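Long-range contacts in kojibiose phosphorylase (Gut metagenome, PDB 6W0P), which is a glycoside hydrolase family 65 protein in which an N-terminal beta-sandwich-type domain precedes a helical central catalytic domain and a small C-terminal beta domain: residues K168-L173 with E230-Y235; E191-N196 with D222-N227; V483-Y488 with Q548-F553. All coordinates share one frame; numbering follows the deposited sequence.

Interaction 1: residues K168-L173 with E230-Y235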
loop_
_atom_site.group_PDB
_atom_site.type_symbol
_atom_site.label_atom_id
_atom_site.label_comp_id
_atom_site.label_asym_id
_atom_site.label_seq_id
_atom_site.Cartn_x
_atom_site.Cartn_y
_atom_site.Cartn_z
ATOM N N LYS A 168 41.778 -8.610 -33.541
ATOM C CA LYS A 168 42.077 -8.168 -32.170
ATOM C C LYS A 168 41.099 -8.850 -31.217
ATOM O O LYS A 168 39.907 -8.870 -31.521
ATOM C CB LYS A 168 41.968 -6.650 -32.065
ATOM C CG LYS A 168 42.705 -6.086 -30.864
ATOM C CD LYS A 168 42.086 -4.841 -30.273
ATOM C CE LYS A 168 42.773 -4.473 -28.975
ATOM N NZ LYS A 168 42.467 -3.081 -28.580
ATOM N N LEU A 169 41.603 -9.393 -30.114
ATOM C CA LEU A 169 40.783 -9.975 -29.029
ATOM C C LEU A 169 41.117 -9.221 -27.751
ATOM O O LEU A 169 42.331 -9.057 -27.480
ATOM C CB LEU A 169 41.105 -11.463 -28.909
ATOM C CG LEU A 169 40.540 -12.182 -27.689
ATOM C CD1 LEU A 169 39.022 -12.279 -27.735
ATOM C CD2 LEU A 169 41.146 -13.555 -27.589
ATOM N N GLU A 170 40.087 -8.719 -27.063
ATOM C CA GLU A 170 40.185 -8.101 -25.716
ATOM C C GLU A 170 39.462 -9.021 -24.716
ATOM O O GLU A 170 38.304 -9.334 -24.972
ATOM C CB GLU A 170 39.562 -6.705 -25.708
ATOM C CG GLU A 170 40.202 -5.730 -26.685
ATOM C CD GLU A 170 39.596 -4.328 -26.722
ATOM O OE1 GLU A 170 38.602 -4.076 -26.002
ATOM O OE2 GLU A 170 40.104 -3.490 -27.482
ATOM N N LEU A 171 40.135 -9.435 -23.643
ATOM C CA LEU A 171 39.509 -10.074 -22.463
ATOM C C LEU A 171 39.322 -9.015 -21.369
ATOM O O LEU A 171 40.322 -8.361 -20.981
ATOM C CB LEU A 171 40.367 -11.242 -21.958
ATOM C CG LEU A 171 40.782 -12.297 -22.980
ATOM C CD1 LEU A 171 41.408 -13.477 -22.264
ATOM C CD2 LEU A 171 39.608 -12.753 -23.831
ATOM N N HIS A 172 38.086 -8.890 -20.874
ATOM C CA HIS A 172 37.687 -7.897 -19.846
ATOM C C HIS A 172 37.274 -8.593 -18.541
ATOM O O HIS A 172 36.599 -9.648 -18.606
ATOM C CB HIS A 172 36.537 -7.038 -20.366
ATOM C CG HIS A 172 36.840 -6.203 -21.563
ATOM N ND1 HIS A 172 36.405 -4.894 -21.668
ATOM C CD2 HIS A 172 37.471 -6.484 -22.720
ATOM C CE1 HIS A 172 36.765 -4.407 -22.836
ATOM N NE2 HIS A 172 37.424 -5.358 -23.494
ATOM N N LEU A 173 37.657 -8.013 -17.403
ATOM C CA LEU A 173 36.873 -8.062 -16.145
ATOM C C LEU A 173 36.230 -6.687 -15.979
ATOM O O LEU A 173 36.982 -5.697 -15.875
ATOM C CB LEU A 173 37.770 -8.393 -14.950
ATOM C CG LEU A 173 38.709 -9.580 -15.130
ATOM C CD1 LEU A 173 39.572 -9.739 -13.895
ATOM C CD2 LEU A 173 37.938 -10.865 -15.416
ATOM N N GLU A 230 37.650 -1.817 -14.210
ATOM C CA GLU A 230 37.819 -2.784 -15.325
ATOM C C GLU A 230 39.306 -2.971 -15.651
ATOM O O GLU A 230 40.083 -1.980 -15.604
ATOM C CB GLU A 230 36.989 -2.397 -16.557
ATOM C CG GLU A 230 37.598 -1.329 -17.433
ATOM C CD GLU A 230 36.836 -1.007 -18.713
ATOM O OE1 GLU A 230 35.890 -1.744 -19.045
ATOM O OE2 GLU A 230 37.204 -0.010 -19.374
ATOM N N VAL A 231 39.687 -4.208 -15.970
ATOM C CA VAL A 231 41.031 -4.512 -16.525
ATOM C C VAL A 231 40.849 -5.243 -17.853
ATOM O O VAL A 231 39.836 -5.910 -18.033
ATOM C CB VAL A 231 41.895 -5.278 -15.513
ATOM C CG1 VAL A 231 42.117 -4.418 -14.279
ATOM C CG2 VAL A 231 41.299 -6.633 -15.151
ATOM N N ILE A 232 41.787 -5.045 -18.771
ATOM C CA ILE A 232 41.725 -5.576 -20.160
ATOM C C ILE A 232 43.085 -6.195 -20.485
ATOM O O ILE A 232 44.114 -5.589 -20.139
ATOM C CB ILE A 232 41.308 -4.477 -21.159
ATOM C CG1 ILE A 232 40.049 -3.743 -20.698
ATOM C CG2 ILE A 232 41.142 -5.042 -22.561
ATOM C CD1 ILE A 232 39.650 -2.589 -21.600
ATOM N N LEU A 233 43.068 -7.383 -21.071
ATOM C CA LEU A 233 44.218 -7.980 -21.772
ATOM C C LEU A 233 43.949 -7.858 -23.282
ATOM O O LEU A 233 42.866 -8.282 -23.725
ATOM C CB LEU A 233 44.356 -9.432 -21.299
ATOM C CG LEU A 233 44.887 -9.637 -19.877
ATOM C CD1 LEU A 233 44.647 -11.067 -19.401
ATOM C CD2 LEU A 233 46.368 -9.315 -19.787
ATOM N N ASN A 234 44.889 -7.255 -24.033
ATOM C CA ASN A 234 44.819 -7.064 -25.514
ATOM C C ASN A 234 45.628 -8.166 -26.202
ATOM O O ASN A 234 46.796 -8.372 -25.813
ATOM C CB ASN A 234 45.360 -5.700 -25.964
ATOM C CG ASN A 234 44.524 -4.545 -25.459
ATOM O OD1 ASN A 234 43.294 -4.573 -25.545
ATOM N ND2 ASN A 234 45.182 -3.517 -24.941
ATOM N N TYR A 235 45.033 -8.851 -27.179
ATOM C CA TYR A 235 45.732 -9.858 -28.025
ATOM C C TYR A 235 45.604 -9.411 -29.481
ATOM O O TYR A 235 44.491 -9.118 -29.941
ATOM C CB TYR A 235 45.223 -11.278 -27.752
ATOM C CG TYR A 235 45.339 -11.676 -26.300
ATOM C CD1 TYR A 235 46.509 -12.223 -25.798
ATOM C CD2 TYR A 235 44.293 -11.463 -25.413
ATOM C CE1 TYR A 235 46.640 -12.542 -24.458
ATOM C CE2 TYR A 235 44.407 -11.779 -24.073
ATOM C CZ TYR A 235 45.586 -12.313 -23.592
ATOM O OH TYR A 235 45.708 -12.618 -22.274
#

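Interaction 2: residues E191-N196 with D222-N227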
loop_
_atom_site.group_PDB
_atom_site.type_symbol
_atom_site.label_atom_id
_atom_site.label_comp_id
_atom_site.label_asym_id
_atom_site.label_seq_id
_atom_site.Cartn_x
_atom_site.Cartn_y
_atom_site.Cartn_z
ATOM N N GLU A 191 42.925 -1.668 -9.159
ATOM C CA GLU A 191 43.234 -2.476 -10.372
ATOM C C GLU A 191 44.734 -2.798 -10.338
ATOM O O GLU A 191 45.475 -1.969 -9.820
ATOM C CB GLU A 191 42.813 -1.731 -11.639
ATOM C CG GLU A 191 41.350 -1.323 -11.623
ATOM C CD GLU A 191 41.085 0.024 -10.973
ATOM O OE1 GLU A 191 42.026 0.811 -10.860
ATOM O OE2 GLU A 191 39.932 0.293 -10.596
ATOM N N PHE A 192 45.166 -3.971 -10.803
ATOM C CA PHE A 192 46.575 -4.408 -10.652
ATOM C C PHE A 192 46.946 -5.431 -11.716
ATOM O O PHE A 192 46.073 -6.219 -12.145
ATOM C CB PHE A 192 46.811 -5.035 -9.275
ATOM C CG PHE A 192 45.855 -6.143 -8.913
ATOM C CD1 PHE A 192 46.119 -7.457 -9.271
ATOM C CD2 PHE A 192 44.697 -5.868 -8.204
ATOM C CE1 PHE A 192 45.232 -8.472 -8.945
ATOM C CE2 PHE A 192 43.807 -6.884 -7.877
ATOM C CZ PHE A 192 44.074 -8.183 -8.254
ATOM N N LYS A 193 48.221 -5.434 -12.099
ATOM C CA LYS A 193 48.833 -6.549 -12.857
ATOM C C LYS A 193 50.053 -7.015 -12.065
ATOM O O LYS A 193 50.907 -6.189 -11.758
ATOM C CB LYS A 193 49.140 -6.152 -14.306
ATOM C CG LYS A 193 49.895 -7.201 -15.116
ATOM C CD LYS A 193 49.460 -7.285 -16.563
ATOM C CE LYS A 193 50.509 -7.880 -17.478
ATOM N NZ LYS A 193 50.995 -9.201 -17.011
ATOM N N ILE A 194 50.074 -8.293 -11.705
ATOM C CA ILE A 194 51.183 -8.968 -10.979
ATOM C C ILE A 194 51.551 -10.210 -11.781
ATOM O O ILE A 194 50.763 -11.153 -11.774
ATOM C CB ILE A 194 50.749 -9.301 -9.540
ATOM C CG1 ILE A 194 50.086 -8.077 -8.896
ATOM C CG2 ILE A 194 51.928 -9.848 -8.741
ATOM C CD1 ILE A 194 50.142 -8.010 -7.375
ATOM N N GLY A 195 52.704 -10.189 -12.454
ATOM C CA GLY A 195 53.159 -11.292 -13.322
ATOM C C GLY A 195 52.186 -11.498 -14.472
ATOM O O GLY A 195 51.767 -10.501 -15.076
ATOM N N ASN A 196 51.792 -12.741 -14.743
ATOM C CA ASN A 196 50.895 -13.055 -15.886
ATOM C C ASN A 196 49.433 -12.928 -15.449
ATOM O O ASN A 196 48.543 -13.355 -16.231
ATOM C CB ASN A 196 51.206 -14.424 -16.487
ATOM C CG ASN A 196 52.492 -14.409 -17.288
ATOM O OD1 ASN A 196 53.394 -15.211 -17.041
ATOM N ND2 ASN A 196 52.572 -13.498 -18.245
ATOM N N ASP A 222 49.652 -8.610 -25.824
ATOM C CA ASP A 222 50.423 -7.577 -26.555
ATOM C C ASP A 222 50.410 -6.321 -25.689
ATOM O O ASP A 222 51.380 -5.594 -25.715
ATOM C CB ASP A 222 49.857 -7.340 -27.960
ATOM C CG ASP A 222 50.091 -8.510 -28.899
ATOM O OD1 ASP A 222 51.246 -8.732 -29.272
ATOM O OD2 ASP A 222 49.115 -9.231 -29.200
ATOM N N SER A 223 49.345 -6.107 -24.917
ATOM C CA SER A 223 49.255 -4.984 -23.953
ATOM C C SER A 223 48.092 -5.217 -22.995
ATOM O O SER A 223 47.298 -6.129 -23.263
ATOM C CB SER A 223 49.116 -3.654 -24.664
ATOM O OG SER A 223 47.945 -3.631 -25.456
ATOM N N TYR A 224 48.001 -4.392 -21.951
ATOM C CA TYR A 224 46.946 -4.446 -20.908
ATOM C C TYR A 224 46.518 -3.030 -20.508
ATOM O O TYR A 224 47.284 -2.091 -20.732
ATOM C CB TYR A 224 47.455 -5.254 -19.716
ATOM C CG TYR A 224 48.559 -4.635 -18.893
ATOM C CD1 TYR A 224 49.899 -4.814 -19.216
ATOM C CD2 TYR A 224 48.266 -3.917 -17.741
ATOM C CE1 TYR A 224 50.909 -4.284 -18.427
ATOM C CE2 TYR A 224 49.263 -3.379 -16.942
ATOM C CZ TYR A 224 50.593 -3.562 -17.283
ATOM O OH TYR A 224 51.568 -3.018 -16.489
ATOM N N GLN A 225 45.329 -2.890 -19.920
ATOM C CA GLN A 225 44.845 -1.604 -19.349
ATOM C C GLN A 225 44.309 -1.840 -17.936
ATOM O O GLN A 225 43.619 -2.845 -17.717
ATOM C CB GLN A 225 43.761 -0.964 -20.221
ATOM C CG GLN A 225 44.112 -0.886 -21.703
ATOM C CD GLN A 225 42.900 -0.622 -22.569
ATOM O OE1 GLN A 225 42.178 0.370 -22.390
ATOM N NE2 GLN A 225 42.646 -1.545 -23.494
ATOM N N LEU A 226 44.596 -0.920 -17.021
ATOM C CA LEU A 226 43.976 -0.846 -15.676
ATOM C C LEU A 226 43.143 0.440 -15.598
ATOM O O LEU A 226 43.710 1.516 -15.315
ATOM C CB LEU A 226 45.069 -0.884 -14.605
ATOM C CG LEU A 226 46.042 -2.060 -14.668
ATOM C CD1 LEU A 226 47.134 -1.891 -13.612
ATOM C CD2 LEU A 226 45.329 -3.400 -14.494
ATOM N N ASN A 227 41.833 0.328 -15.825
ATOM C CA ASN A 227 40.864 1.458 -15.744
ATOM C C ASN A 227 39.999 1.315 -14.495
ATOM O O ASN A 227 40.038 0.260 -13.851
ATOM C CB ASN A 227 40.008 1.504 -17.005
ATOM C CG ASN A 227 40.891 1.383 -18.222
ATOM O OD1 ASN A 227 41.906 2.069 -18.313
ATOM N ND2 ASN A 227 40.542 0.479 -19.114
#

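Interaction 3: residues V483-Y488 with Q548-F553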
loop_
_atom_site.group_PDB
_atom_site.type_symbol
_atom_site.label_atom_id
_atom_site.label_comp_id
_atom_site.label_asym_id
_atom_site.label_seq_id
_atom_site.Cartn_x
_atom_site.Cartn_y
_atom_site.Cartn_z
ATOM N N VAL A 483 -7.792 -12.285 7.355
ATOM C CA VAL A 483 -8.772 -13.286 7.842
ATOM C C VAL A 483 -8.325 -13.763 9.218
ATOM O O VAL A 483 -7.165 -13.520 9.588
ATOM C CB VAL A 483 -8.940 -14.448 6.854
ATOM C CG1 VAL A 483 -9.527 -13.944 5.553
ATOM C CG2 VAL A 483 -7.660 -15.234 6.632
ATOM N N ASN A 484 -9.224 -14.448 9.910
ATOM C CA ASN A 484 -8.985 -15.067 11.227
ATOM C C ASN A 484 -9.160 -16.577 11.108
ATOM O O ASN A 484 -9.952 -17.000 10.289
ATOM C CB ASN A 484 -9.929 -14.484 12.268
ATOM C CG ASN A 484 -9.932 -12.976 12.278
ATOM O OD1 ASN A 484 -8.880 -12.348 12.238
ATOM N ND2 ASN A 484 -11.109 -12.398 12.398
ATOM N N HIS A 485 -8.424 -17.349 11.911
ATOM C CA HIS A 485 -8.552 -18.822 11.984
ATOM C C HIS A 485 -8.233 -19.412 10.604
ATOM O O HIS A 485 -8.988 -20.331 10.153
ATOM C CB HIS A 485 -9.952 -19.196 12.484
ATOM C CG HIS A 485 -10.399 -18.402 13.665
ATOM N ND1 HIS A 485 -9.541 -18.066 14.674
ATOM C CD2 HIS A 485 -11.618 -17.903 14.009
ATOM C CE1 HIS A 485 -10.214 -17.427 15.619
ATOM N NE2 HIS A 485 -11.489 -17.289 15.224
ATOM N N ASN A 486 -7.178 -18.895 9.945
ATOM C CA ASN A 486 -6.607 -19.574 8.755
ATOM C C ASN A 486 -6.053 -20.917 9.237
ATOM O O ASN A 486 -5.214 -20.933 10.173
ATOM C CB ASN A 486 -5.563 -18.748 8.025
ATOM C CG ASN A 486 -4.776 -19.571 7.031
ATOM O OD1 ASN A 486 -3.641 -19.952 7.317
ATOM N ND2 ASN A 486 -5.356 -19.832 5.868
ATOM N N THR A 487 -6.543 -22.012 8.660
ATOM C CA THR A 487 -6.251 -23.370 9.172
ATOM C C THR A 487 -4.788 -23.705 8.914
ATOM O O THR A 487 -4.161 -24.220 9.821
ATOM C CB THR A 487 -7.232 -24.394 8.606
ATOM O OG1 THR A 487 -8.507 -23.872 8.990
ATOM C CG2 THR A 487 -6.986 -25.782 9.161
ATOM N N TYR A 488 -4.234 -23.348 7.755
ATOM C CA TYR A 488 -2.797 -23.588 7.507
ATOM C C TYR A 488 -1.970 -22.959 8.638
ATOM O O TYR A 488 -1.115 -23.643 9.241
ATOM C CB TYR A 488 -2.329 -23.023 6.165
ATOM C CG TYR A 488 -0.894 -23.370 5.884
ATOM C CD1 TYR A 488 0.145 -22.587 6.353
ATOM C CD2 TYR A 488 -0.583 -24.550 5.229
ATOM C CE1 TYR A 488 1.474 -22.925 6.111
ATOM C CE2 TYR A 488 0.737 -24.906 4.983
ATOM C CZ TYR A 488 1.772 -24.092 5.419
ATOM O OH TYR A 488 3.057 -24.507 5.209
ATOM N N GLN A 548 -10.966 -23.144 5.227
ATOM C CA GLN A 548 -9.668 -22.484 4.955
ATOM C C GLN A 548 -9.456 -21.349 5.950
ATOM O O GLN A 548 -8.310 -21.160 6.399
ATOM C CB GLN A 548 -9.600 -21.941 3.526
ATOM C CG GLN A 548 -8.209 -21.488 3.169
ATOM C CD GLN A 548 -8.134 -21.040 1.738
ATOM O OE1 GLN A 548 -8.303 -21.842 0.819
ATOM N NE2 GLN A 548 -7.856 -19.760 1.555
ATOM N N ASN A 549 -10.516 -20.595 6.231
ATOM C CA ASN A 549 -10.499 -19.536 7.274
ATOM C C ASN A 549 -11.939 -19.314 7.755
ATOM O O ASN A 549 -12.879 -19.819 7.091
ATOM C CB ASN A 549 -9.803 -18.263 6.779
ATOM C CG ASN A 549 -10.498 -17.615 5.601
ATOM O OD1 ASN A 549 -9.944 -17.597 4.496
ATOM N ND2 ASN A 549 -11.678 -17.050 5.835
ATOM N N ASP A 550 -12.100 -18.604 8.870
ATOM C CA ASP A 550 -13.432 -18.269 9.427
ATOM C C ASP A 550 -14.202 -17.521 8.341
ATOM O O ASP A 550 -13.651 -16.521 7.827
ATOM C CB ASP A 550 -13.323 -17.415 10.695
ATOM C CG ASP A 550 -14.528 -17.471 11.639
ATOM O OD1 ASP A 550 -15.307 -18.458 11.589
ATOM O OD2 ASP A 550 -14.638 -16.549 12.497
ATOM N N GLY A 551 -15.394 -18.004 7.993
ATOM C CA GLY A 551 -16.293 -17.360 7.023
ATOM C C GLY A 551 -15.953 -17.728 5.583
ATOM O O GLY A 551 -16.639 -17.180 4.658
ATOM N N PHE A 552 -14.966 -18.601 5.354
ATOM C CA PHE A 552 -14.587 -19.007 3.975
ATOM C C PHE A 552 -15.761 -19.669 3.241
ATOM O O PHE A 552 -16.010 -19.267 2.112
ATOM C CB PHE A 552 -13.388 -19.948 3.897
ATOM C CG PHE A 552 -12.944 -20.115 2.468
ATOM C CD1 PHE A 552 -13.527 -21.066 1.648
ATOM C CD2 PHE A 552 -12.015 -19.250 1.916
ATOM C CE1 PHE A 552 -13.153 -21.179 0.319
ATOM C CE2 PHE A 552 -11.640 -19.364 0.591
ATOM C CZ PHE A 552 -12.213 -20.330 -0.206
ATOM N N PHE A 553 -16.421 -20.670 3.825
ATOM C CA PHE A 553 -17.483 -21.480 3.159
ATOM C C PHE A 553 -18.637 -20.603 2.665
ATOM O O PHE A 553 -19.214 -20.946 1.619
ATOM C CB PHE A 553 -18.086 -22.518 4.113
ATOM C CG PHE A 553 -17.197 -23.679 4.459
ATOM C CD1 PHE A 553 -16.199 -24.099 3.589
ATOM C CD2 PHE A 553 -17.414 -24.406 5.624
ATOM C CE1 PHE A 553 -15.423 -25.209 3.880
ATOM C CE2 PHE A 553 -16.635 -25.518 5.916
ATOM C CZ PHE A 553 -15.626 -25.901 5.055
HETATM O O HOH W 1 -11.986 -14.590 8.805
HETATM O O HOH W 2 -13.527 -14.247 12.772
HETATM O O HOH W 3 -7.305 -18.372 4.394
HETATM O O HOH W 4 -6.318 -23.003 5.597
#

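Interaction 1: residues K168-L173 with E230-Y235
Leu171 and Leu233 pair backbone to backbone at the middle of an antiparallel ladder, with Leu169-Tyr235 and Leu173-Val231 as the hydrogen-bonded pairs before and after them. Each of the three pairs makes two bonds. The shortest runs from Tyr235 N to Leu169 O (2.7 Å), nearly in line with the carbonyl (C=O...N 173°). Leu173 N to Val231 O and Val231 N to Leu173 O are both 3.1 Å. Between them sit the non-hydrogen-bonded pairs Glu170-Asn234 and His172-Ile232.

Side chains sort onto two faces. On one, Ile232 lies alongside His172, pointing the same way, and its CG1 stands over the centre of the imidazole, 3.9 Å from the ring centroid and 9° off the normal, a CH-pi contact; CD1 of Ile232 reaches CE1. With CG anti to the carbonyl carbon (chi1 -63°), the His172 ring starts beside Ile232 CG1. The ring is steadied from its own strand, because NE2 donates to the anti lone pair of Glu170 OE1 (3.1 Å) and that oxygen lies close to the ring plane. OE2 of Glu170 in turn forms a salt bridge with Lys168 NZ (2.6 Å). Asn234 OD1 packs against Glu170 CG at 3.5 Å, while its ND2 is held by Ser223.

The other face is largely apolar. Tyr235 crosses Leu171 at about a right angle, CE2 meeting CG at 3.8 Å, and CG2 of Val231 touches CD1 of Leu173. Further out, Tyr235 OH bonds to Thr217, and Leu169, Leu171, Leu173, Leu233 and Tyr235 lie against strands 210-217 and 245-256 of a second sheet. Two inner strands of a five-stranded antiparallel sheet, one face packed on a larger sheet, are characteristic of the beta-sandwich in the N-terminal domain of family 65 enzymes.

Interaction 2: residues E191-N196 with D222-N227
Lys193 lays its aliphatic chain over one face of the Tyr224 ring, a CH-pi contact between the two segments. CD stands above the ring centre, 3.5 Å from the centroid and 8° off the normal, while CE reaches Tyr224 CD1 at 3.6 Å and CB approaches CE2. Lys193 CB points toward the facing segment, and with CG anti to the backbone N (chi1 174°) the chain goes on to CD over the ring. The ammonium itself takes little part in this: NZ is 5.4 Å from the centroid, at most a weak cation-pi attraction, and its ion pair with Glu221 is long and weak.

Apolar packing comes next. Leu226 turns its two methyls to the backbone of the facing strand, CD2 lying 3.7 Å from Phe192 N and CD1 near Phe192 CA, and its CB meets CB of Glu191 at 3.8 Å. Val231 and Ile198 also touch Leu226, which thus bridges the strands around it.

Polar groups at the Glu191 end meet without bonding across the segments. Glu191 CG lies 3.0 Å from Asn227 O, and the bend at chi2 (88°) keeps CD close to the same oxygen, 3.1 Å from Asn227 O. The carboxylate is satisfied by other groups: OE1 forms a salt bridge with Arg188 and OE2 accepts from the backbone N of Lys229.

The strand axes approach only to 6.9 Å. Strand 186-194 is outermost in the ten-stranded sheet and strand 223-227 in the five-stranded one, so they meet through side chains packed on each other and on the facing backbone, with no shared ladder, as expected where the two sheets of a beta-sandwich meet along an edge.

Interaction 3: residues V483-Y488 with Q548-F553
Asn549 is wedged against Val483, the two side chains crossing at about a right angle, with Asn549 CB 3.7 Å from Val483 CG2 and the amide carbon equally close to Val483 CB. Asn549 CG sits between the backbone N and the carbonyl carbon (chi1 62°), which places the amide carbon there.

This is the tight side, and two backbone bonds hold the segments together. Asp550 N donates to Asn484 O at 3.0 Å, almost straight to the carbonyl (C=O...N 164°). Thr487 N donates to Gln548 O over the same distance, but from 39° out of the carbonyl plane. Between these bonds Asn549 CA approaches His485 O at 3.3 Å, a CA-H...O contact. Around them, Thr487 OG1 bonds to Glu547 O and His485 ND1 to Ser469. Two waters belong to this buried part: one receives Asn486 ND2 and Gln548 NE2 and donates to Asn549 OD1, another joins Gln548 O to Tyr488 N. Gln548 NE2 also bonds to Asp477, Asn486 ND2 to Asp589 and Asn486 OD1 to Thr489 OG1.

The looser side is at exposed Asp550. There one water bridges Asn484 N to Asp550 O and a second links Asn484 ND2 to Asp550 OD2. That carboxylate oxygen also lies at the edge of the His485 ring, 3.6 Å from CD2. Asn484 packs on Met555 of the second subunit.

Asn486 is the N-cap of helix 487-504. A type II beta turn, Asn549 to Phe552, is thus hydrogen-bonded beside that helix start, a loop-to-helix junction of the helical central domain, whose family fold is an (alpha/alpha)6 barrel.

Interactions 1 and 2 adjoin in the N-terminal domain, their centres about 9 Å apart, and interaction 2 is nested in the chain loop closed by interaction 1. Strand 223-227 pairs with 230-239 in the same sheet, with a classic beta bulge where Asp222 and Ser223 face Asn234. Interaction 1 is buried and rests on a regular backbone ladder; interaction 2 is partly buried and relies on side chains spanning two sheets. Interaction 3 lies some 61 to 64 Å from the other two centres, across the chain's centre, in the catalytic domain. Mostly buried too, it combines irregular backbone bonds with bridging water, where loops replace strands.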